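Local structure of suppressor of RNA silencing p3 (Rice hoja blanca virus, 3AJF) at residues 37-40 / 41-45; 50-53 / 54-57; 81-84 / 85-88. The protein suppresses RNA-mediated gene silencing in the host, presumably by binding double-stranded RNA, and forms a homodimer, its helical domain being the part described here. All coordinates share one frame; numbering follows the deposited sequence.

Contact 1: 37-40 / 41-45; sequences HMFL and QMIRK
Leu40 and Arg44 meet one turn apart on helix 36-44, through the backbone and again through their side chains. Arg44 N donates to Leu40 O over 3.0 Å. The guanidinium folds back along the helix with one face over that carbonyl, a packing contact and not a second bond, and Arg44 NH1 rests 3.7 Å from Leu40 CB. The bend responsible lies at chi3 (-59°), which turns the charged end toward the preceding turn. There Arg44 NH2 makes a weak bond to Gln41 OE1, 3.1 Å long and poorly directed.

Three more i to i+4 bonds mark the ladder of a regular alpha-helix: Gln41 N to His37 O, Met42 N to Met38 O and Ile43 N to Phe39 O. Ahead of them Asp35 OD1 accepts from Met38 N, and at the far end Lys45 N still reaches Gln41 O at 2.7 Å, although Lys45 itself has left helical geometry. The carbonyl of Lys45, just past the helix, is taken up by a side chain: Gln41 NE2 donates to Lys45 O over 2.9 Å, nearly straight at 163°, with the acceptor in the plane of the glutamine amide. Glutamine suits this place because one amide can accept from Arg44 and donate to the departing backbone.

The opposite character prevails on the inward side. Phe39 CE2 touches Ile43 CG1 at 4.0 Å, the ring meeting the branched chain at a slant, and Phe39 also packs edge-to-face with Phe23 and Phe24. The selenomethionine Met42, bent at both chi2 and chi3, lies against Asn51 and Phe55 of helix 49-64.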
loop_
_atom_site.group_PDB
_atom_site.type_symbol
_atom_site.label_atom_id
_atom_site.label_comp_id
_atom_site.label_asym_id
_atom_site.label_seq_id
_atom_site.Cartn_x
_atom_site.Cartn_y
_atom_site.Cartn_z
ATOM N N HIS A 37 -7.556 -17.913 -7.484
ATOM C CA HIS A 37 -8.477 -17.997 -6.368
ATOM C C HIS A 37 -8.001 -17.120 -5.195
ATOM O O HIS A 37 -8.791 -16.408 -4.582
ATOM C CB HIS A 37 -8.677 -19.446 -5.946
ATOM C CG HIS A 37 -9.437 -19.593 -4.675
ATOM N ND1 HIS A 37 -10.812 -19.540 -4.625
ATOM C CD2 HIS A 37 -9.017 -19.787 -3.401
ATOM C CE1 HIS A 37 -11.210 -19.694 -3.373
ATOM N NE2 HIS A 37 -10.142 -19.839 -2.610
HETATM N N MSE A 38 -6.715 -17.150 -4.880
HETATM C CA MSE A 38 -6.231 -16.312 -3.796
HETATM C C MSE A 38 -6.335 -14.840 -4.163
HETATM O O MSE A 38 -6.594 -13.994 -3.299
HETATM C CB MSE A 38 -4.790 -16.673 -3.448
HETATM C CG MSE A 38 -4.680 -18.122 -2.957
HETATM SE SE MSE A 38 -2.800 -18.583 -2.780
HETATM C CE MSE A 38 -2.215 -16.700 -2.138
ATOM N N PHE A 39 -6.123 -14.535 -5.441
ATOM C CA PHE A 39 -6.236 -13.152 -5.931
ATOM C C PHE A 39 -7.676 -12.669 -5.721
ATOM O O PHE A 39 -7.895 -11.580 -5.162
ATOM C CB PHE A 39 -5.823 -13.029 -7.406
ATOM C CG PHE A 39 -5.797 -11.605 -7.920
ATOM C CD1 PHE A 39 -4.692 -10.781 -7.678
ATOM C CD2 PHE A 39 -6.877 -11.088 -8.653
ATOM C CE1 PHE A 39 -4.669 -9.454 -8.159
ATOM C CE2 PHE A 39 -6.856 -9.766 -9.132
ATOM C CZ PHE A 39 -5.761 -8.948 -8.881
ATOM N N LEU A 40 -8.653 -13.464 -6.170
ATOM C CA LEU A 40 -10.074 -13.081 -5.965
ATOM C C LEU A 40 -10.480 -12.960 -4.478
ATOM O O LEU A 40 -11.186 -12.039 -4.095
ATOM C CB LEU A 40 -11.041 -13.997 -6.723
ATOM C CG LEU A 40 -10.838 -14.001 -8.244
ATOM C CD1 LEU A 40 -11.695 -15.100 -8.895
ATOM C CD2 LEU A 40 -11.128 -12.597 -8.850
ATOM N N GLN A 41 -10.026 -13.888 -3.645
ATOM C CA GLN A 41 -10.278 -13.779 -2.207
ATOM C C GLN A 41 -9.712 -12.467 -1.640
ATOM O O GLN A 41 -10.351 -11.813 -0.827
ATOM C CB GLN A 41 -9.667 -14.942 -1.440
ATOM C CG GLN A 41 -9.821 -14.766 0.080
ATOM C CD GLN A 41 -11.272 -14.777 0.502
ATOM O OE1 GLN A 41 -12.001 -15.724 0.202
ATOM N NE2 GLN A 41 -11.709 -13.723 1.194
HETATM N N MSE A 42 -8.509 -12.094 -2.068
HETATM C CA MSE A 42 -7.905 -10.869 -1.581
HETATM C C MSE A 42 -8.766 -9.672 -1.999
HETATM O O MSE A 42 -8.941 -8.710 -1.241
HETATM C CB MSE A 42 -6.535 -10.704 -2.183
HETATM C CG MSE A 42 -5.707 -9.797 -1.451
HETATM SE SE MSE A 42 -5.020 -10.732 0.077
HETATM C CE MSE A 42 -4.042 -12.191 -0.746
ATOM N N ILE A 43 -9.287 -9.739 -3.220
ATOM C CA ILE A 43 -10.131 -8.664 -3.718
ATOM C C ILE A 43 -11.397 -8.504 -2.864
ATOM O O ILE A 43 -11.853 -7.363 -2.576
ATOM C CB ILE A 43 -10.493 -8.881 -5.232
ATOM C CG1 ILE A 43 -9.248 -8.679 -6.113
ATOM C CG2 ILE A 43 -11.621 -7.900 -5.693
ATOM C CD1 ILE A 43 -8.736 -7.257 -6.199
ATOM N N ARG A 44 -11.982 -9.654 -2.497
ATOM C CA ARG A 44 -13.194 -9.681 -1.694
ATOM C C ARG A 44 -12.922 -9.322 -0.249
ATOM O O ARG A 44 -13.686 -8.542 0.343
ATOM C CB ARG A 44 -13.847 -11.060 -1.756
ATOM C CG ARG A 44 -14.395 -11.418 -3.120
ATOM C CD ARG A 44 -15.416 -12.570 -3.014
ATOM N NE ARG A 44 -14.822 -13.773 -2.437
ATOM C CZ ARG A 44 -14.126 -14.684 -3.119
ATOM N NH1 ARG A 44 -13.893 -14.542 -4.433
ATOM N NH2 ARG A 44 -13.645 -15.745 -2.475
ATOM N N LYS A 45 -11.866 -9.898 0.329
ATOM C CA LYS A 45 -11.549 -9.661 1.739
ATOM C C LYS A 45 -10.253 -10.311 2.117
ATOM O O LYS A 45 -10.200 -11.528 2.296
ATOM C CB LYS A 45 -12.662 -10.159 2.690
ATOM C CG LYS A 45 -12.524 -9.579 4.122
ATOM C CD LYS A 45 -13.701 -10.003 5.009
ATOM C CE LYS A 45 -13.610 -9.393 6.408
ATOM N NZ LYS A 45 -14.515 -10.158 7.383
#

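Contact 2: 50-53 / 54-57; sequences ENLS and VFLK. With SO4 (sulfate ion), chain E.
Ser53 and Lys57 stand one turn apart on helix 49-64, and the lysine chain climbs over the serine on its way to a sulfate ion. Lys57 CB starts 3.3 Å from Ser53 O, the carbonyl that also accepts the lysine's own backbone N-H. CG keeps to the same oxygen, and Lys57 CD comes within 3.1 Å of Ser53 O and lies alongside Ser53 OG. Here the chain turns: chi3 is 93°, away from a staggered value, and it swings the end off the helix. Lys57 CE then reaches the sulfate, 3.3 Å from sulfate O4, and Lys57 NZ ends the path with a hydrogen bond of 3.0 Å to sulfate O1. Val54 CG2 borders sulfate O1 more loosely, at 4.0 Å. A long, flexible lysine suits the position because its methylenes can lie along the backbone while the ammonium reaches outward.

The inward face is apolar. Leu52 CG touches Leu56 CD1 at 3.9 Å, and the CD1 branch of Leu52 leans obliquely on Phe55 CD2 at 4.0 Å. Phe55 CG is anti to its backbone N (chi1 176°), carrying the far end of the ring away from residues 50-53, while CD2 stays on Leu52; Phe23 and Leu27 pack against this phenylalanine. Phe88 packs against both leucines. Four i to i+4 backbone bonds run through this part of the helix, while Glu50 and Ser53 also pack on His65 and Ser64 of the second subunit.

The sulfate probably came from the crystallisation liquor, yet its bond to Lys57 is consistent with a positively charged spot that can attract an anion. An RNA phosphate might be received in a similar way, although this contact alone does not establish that.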
loop_
_atom_site.group_PDB
_atom_site.type_symbol
_atom_site.label_atom_id
_atom_site.label_comp_id
_atom_site.label_asym_id
_atom_site.label_seq_id
_atom_site.Cartn_x
_atom_site.Cartn_y
_atom_site.Cartn_z
ATOM N N GLU A 50 0.294 -11.820 5.580
ATOM C CA GLU A 50 1.413 -12.077 4.644
ATOM C C GLU A 50 0.973 -12.034 3.163
ATOM O O GLU A 50 1.662 -11.441 2.344
ATOM C CB GLU A 50 2.177 -13.377 4.967
ATOM C CG GLU A 50 3.155 -13.874 3.839
ATOM C CD GLU A 50 4.408 -12.976 3.572
ATOM O OE1 GLU A 50 4.327 -11.718 3.634
ATOM O OE2 GLU A 50 5.493 -13.540 3.241
ATOM N N ASN A 51 -0.152 -12.657 2.817
ATOM C CA ASN A 51 -0.641 -12.623 1.444
ATOM C C ASN A 51 -1.007 -11.216 1.007
ATOM O O ASN A 51 -0.757 -10.825 -0.146
ATOM C CB ASN A 51 -1.847 -13.530 1.263
ATOM C CG ASN A 51 -1.482 -15.044 1.363
ATOM O OD1 ASN A 51 -0.313 -15.419 1.371
ATOM N ND2 ASN A 51 -2.501 -15.893 1.445
ATOM N N LEU A 52 -1.625 -10.461 1.909
ATOM C CA LEU A 52 -1.971 -9.067 1.599
ATOM C C LEU A 52 -0.690 -8.241 1.376
ATOM O O LEU A 52 -0.649 -7.411 0.514
ATOM C CB LEU A 52 -2.837 -8.428 2.701
ATOM C CG LEU A 52 -3.188 -6.929 2.520
ATOM C CD1 LEU A 52 -4.042 -6.674 1.259
ATOM C CD2 LEU A 52 -3.889 -6.363 3.756
ATOM N N SER A 53 0.343 -8.476 2.186
ATOM C CA SER A 53 1.636 -7.803 2.042
ATOM C C SER A 53 2.226 -8.007 0.658
ATOM O O SER A 53 2.691 -7.047 0.013
ATOM C CB SER A 53 2.632 -8.334 3.076
ATOM O OG SER A 53 3.912 -7.793 2.816
ATOM N N VAL A 54 2.214 -9.254 0.199
ATOM C CA VAL A 54 2.708 -9.617 -1.126
ATOM C C VAL A 54 1.871 -8.959 -2.274
ATOM O O VAL A 54 2.431 -8.390 -3.230
ATOM C CB VAL A 54 2.728 -11.144 -1.229
ATOM C CG1 VAL A 54 2.901 -11.590 -2.644
ATOM C CG2 VAL A 54 3.850 -11.732 -0.335
ATOM N N PHE A 55 0.547 -9.030 -2.165
ATOM C CA PHE A 55 -0.410 -8.358 -3.076
ATOM C C PHE A 55 -0.112 -6.862 -3.184
ATOM O O PHE A 55 0.052 -6.329 -4.289
ATOM C CB PHE A 55 -1.797 -8.607 -2.491
ATOM C CG PHE A 55 -2.965 -7.941 -3.195
ATOM C CD1 PHE A 55 -3.621 -8.574 -4.253
ATOM C CD2 PHE A 55 -3.527 -6.745 -2.672
ATOM C CE1 PHE A 55 -4.782 -7.986 -4.859
ATOM C CE2 PHE A 55 -4.676 -6.154 -3.267
ATOM C CZ PHE A 55 -5.300 -6.770 -4.343
ATOM N N LEU A 56 -0.003 -6.180 -2.038
ATOM C CA LEU A 56 0.294 -4.734 -2.050
ATOM C C LEU A 56 1.684 -4.402 -2.603
ATOM O O LEU A 56 1.859 -3.396 -3.316
ATOM C CB LEU A 56 0.133 -4.114 -0.657
ATOM C CG LEU A 56 -1.277 -4.169 -0.035
ATOM C CD1 LEU A 56 -1.142 -3.805 1.429
ATOM C CD2 LEU A 56 -2.217 -3.241 -0.699
ATOM N N LYS A 57 2.677 -5.222 -2.258
ATOM C CA LYS A 57 4.037 -4.987 -2.726
ATOM C C LYS A 57 4.172 -5.093 -4.248
ATOM O O LYS A 57 4.959 -4.346 -4.854
ATOM C CB LYS A 57 5.014 -5.936 -2.041
ATOM C CG LYS A 57 5.360 -5.504 -0.655
ATOM C CD LYS A 57 5.724 -6.706 0.196
ATOM C CE LYS A 57 7.184 -7.015 0.228
ATOM N NZ LYS A 57 7.296 -8.420 0.798
HETATM S S SO4 E . 7.984 -9.536 -2.826
HETATM O O1 SO4 E . 7.156 -10.013 -1.724
HETATM O O2 SO4 E . 7.191 -9.223 -4.009
HETATM O O3 SO4 E . 8.971 -10.567 -3.096
HETATM O O4 SO4 E . 8.686 -8.316 -2.450
#

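Contact 3: 81-84 / 85-88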
loop_
_atom_site.group_PDB
_atom_site.type_symbol
_atom_site.label_atom_id
_atom_site.label_comp_id
_atom_site.label_asym_id
_atom_site.label_seq_id
_atom_site.Cartn_x
_atom_site.Cartn_y
_atom_site.Cartn_z
ATOM N N VAL A 81 -4.205 0.232 -3.895
ATOM C CA VAL A 81 -3.205 0.180 -2.844
ATOM C C VAL A 81 -3.758 0.821 -1.567
ATOM O O VAL A 81 -3.678 0.247 -0.466
ATOM C CB VAL A 81 -1.845 0.829 -3.248
ATOM C CG1 VAL A 81 -0.948 0.982 -2.006
ATOM C CG2 VAL A 81 -1.158 -0.027 -4.196
ATOM N N SER A 82 -4.305 2.020 -1.737
ATOM C CA SER A 82 -4.766 2.834 -0.644
ATOM C C SER A 82 -5.901 2.118 0.093
ATOM O O SER A 82 -5.886 2.039 1.352
ATOM C CB SER A 82 -5.160 4.220 -1.183
ATOM O OG SER A 82 -5.944 4.915 -0.261
ATOM N N THR A 83 -6.851 1.559 -0.661
ATOM C CA THR A 83 -7.988 0.866 -0.062
ATOM C C THR A 83 -7.685 -0.500 0.554
ATOM O O THR A 83 -8.200 -0.814 1.632
ATOM C CB THR A 83 -9.238 0.738 -1.030
ATOM O OG1 THR A 83 -8.946 -0.167 -2.080
ATOM C CG2 THR A 83 -9.532 2.009 -1.663
ATOM N N TYR A 84 -6.841 -1.306 -0.095
ATOM C CA TYR A 84 -6.618 -2.655 0.417
ATOM C C TYR A 84 -5.675 -2.631 1.609
ATOM O O TYR A 84 -5.749 -3.503 2.470
ATOM C CB TYR A 84 -6.151 -3.594 -0.694
ATOM C CG TYR A 84 -7.367 -4.063 -1.455
ATOM C CD1 TYR A 84 -7.784 -3.410 -2.615
ATOM C CD2 TYR A 84 -8.146 -5.115 -0.963
ATOM C CE1 TYR A 84 -8.939 -3.805 -3.291
ATOM C CE2 TYR A 84 -9.326 -5.510 -1.631
ATOM C CZ TYR A 84 -9.706 -4.848 -2.779
ATOM O OH TYR A 84 -10.849 -5.244 -3.432
ATOM N N SER A 85 -4.824 -1.600 1.684
ATOM C CA SER A 85 -3.979 -1.423 2.879
ATOM C C SER A 85 -4.814 -1.250 4.144
ATOM O O SER A 85 -4.379 -1.616 5.254
ATOM C CB SER A 85 -2.973 -0.273 2.687
ATOM O OG SER A 85 -3.664 0.966 2.616
ATOM N N GLU A 86 -6.034 -0.753 3.987
ATOM C CA GLU A 86 -6.931 -0.500 5.136
ATOM C C GLU A 86 -7.211 -1.742 5.963
ATOM O O GLU A 86 -7.450 -1.649 7.164
ATOM C CB GLU A 86 -8.280 0.092 4.685
ATOM C CG GLU A 86 -8.143 1.428 3.935
ATOM C CD GLU A 86 -9.502 1.937 3.398
ATOM O OE1 GLU A 86 -10.526 1.341 3.782
ATOM O OE2 GLU A 86 -9.536 2.919 2.617
ATOM N N TYR A 87 -7.128 -2.912 5.339
ATOM C CA TYR A 87 -7.491 -4.140 6.010
ATOM C C TYR A 87 -6.481 -4.447 7.127
ATOM O O TYR A 87 -6.806 -5.149 8.073
ATOM C CB TYR A 87 -7.615 -5.284 4.985
ATOM C CG TYR A 87 -8.923 -5.179 4.187
ATOM C CD1 TYR A 87 -10.094 -5.699 4.698
ATOM C CD2 TYR A 87 -8.972 -4.543 2.957
ATOM C CE1 TYR A 87 -11.319 -5.606 4.004
ATOM C CE2 TYR A 87 -10.200 -4.439 2.237
ATOM C CZ TYR A 87 -11.354 -4.986 2.787
ATOM O OH TYR A 87 -12.582 -4.910 2.141
ATOM N N PHE A 88 -5.280 -3.853 7.065
ATOM C CA PHE A 88 -4.299 -4.066 8.138
ATOM C C PHE A 88 -4.742 -3.624 9.526
ATOM O O PHE A 88 -4.132 -4.041 10.531
ATOM C CB PHE A 88 -2.949 -3.422 7.829
ATOM C CG PHE A 88 -2.105 -4.238 6.871
ATOM C CD1 PHE A 88 -1.855 -5.582 7.126
ATOM C CD2 PHE A 88 -1.555 -3.655 5.739
ATOM C CE1 PHE A 88 -1.040 -6.330 6.283
ATOM C CE2 PHE A 88 -0.757 -4.416 4.870
ATOM C CZ PHE A 88 -0.512 -5.760 5.156
#
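Tyr84 and Tyr87 lie side by side and point the same way near the C-terminal end of helix 74-85. Their planes are 24° from parallel, but the centroids are 5.9 Å apart and the rings barely overlap; Tyr84 CD2 meets Tyr87 CE2 at 3.9 Å. The Tyr87 ring also brings its edge, at Tyr87 CD2, to Tyr84 O, 3.4 Å away. Tyr84 turns its own ring edge-to-face with Phe55 and its hydroxyl probably bonds Ile43 O, so it combines packing with a polar tie.

Backbone bonds change pattern here. Ser85 N still bonds to Val81 O one full turn back, but Glu86 N takes Thr83 O and Tyr87 N takes Tyr84 O, both at 3.2 Å. These i to i+3 bonds, continued by Phe88 N to Ser85 O, are the pattern of a 3-10 turn, tighter than alpha.

Side-chain polarity adds one further bond. Ser85 OG, placed between backbone N and carbonyl carbon by a chi1 of 67°, donates to Ser82 O over 2.8 Å. Serine is small enough to turn back on its own helix in this buried place, where Val81 of the second subunit packs against it. Ser85 OG and the backbone N-H groups of 85-88 are thus satisfied within the chain, whereas Ser82 OG and Phe88 O find partners across the dimer interface, in Ser82 and Arg74 of the second subunit.

The three contacts follow one another along the chain: contact 1 on helix 36-44, contact 2 on helix 49-64, and contact 3 on the C-terminal part of helix 74-85 and just beyond. Their centres lie 10 to 13 Å apart, and each pair touches. The ring of Phe39 in contact 1 packs on that of Phe55 in contact 2, while Leu56 of contact 2 meets the backbone of Val81 in contact 3. Lys45 of contact 1 lies against the ring of Tyr87, completing the circuit of one small helical core. Contacts 2 and 3 touch the second subunit of the homodimer, whereas contact 1 lies clear of it.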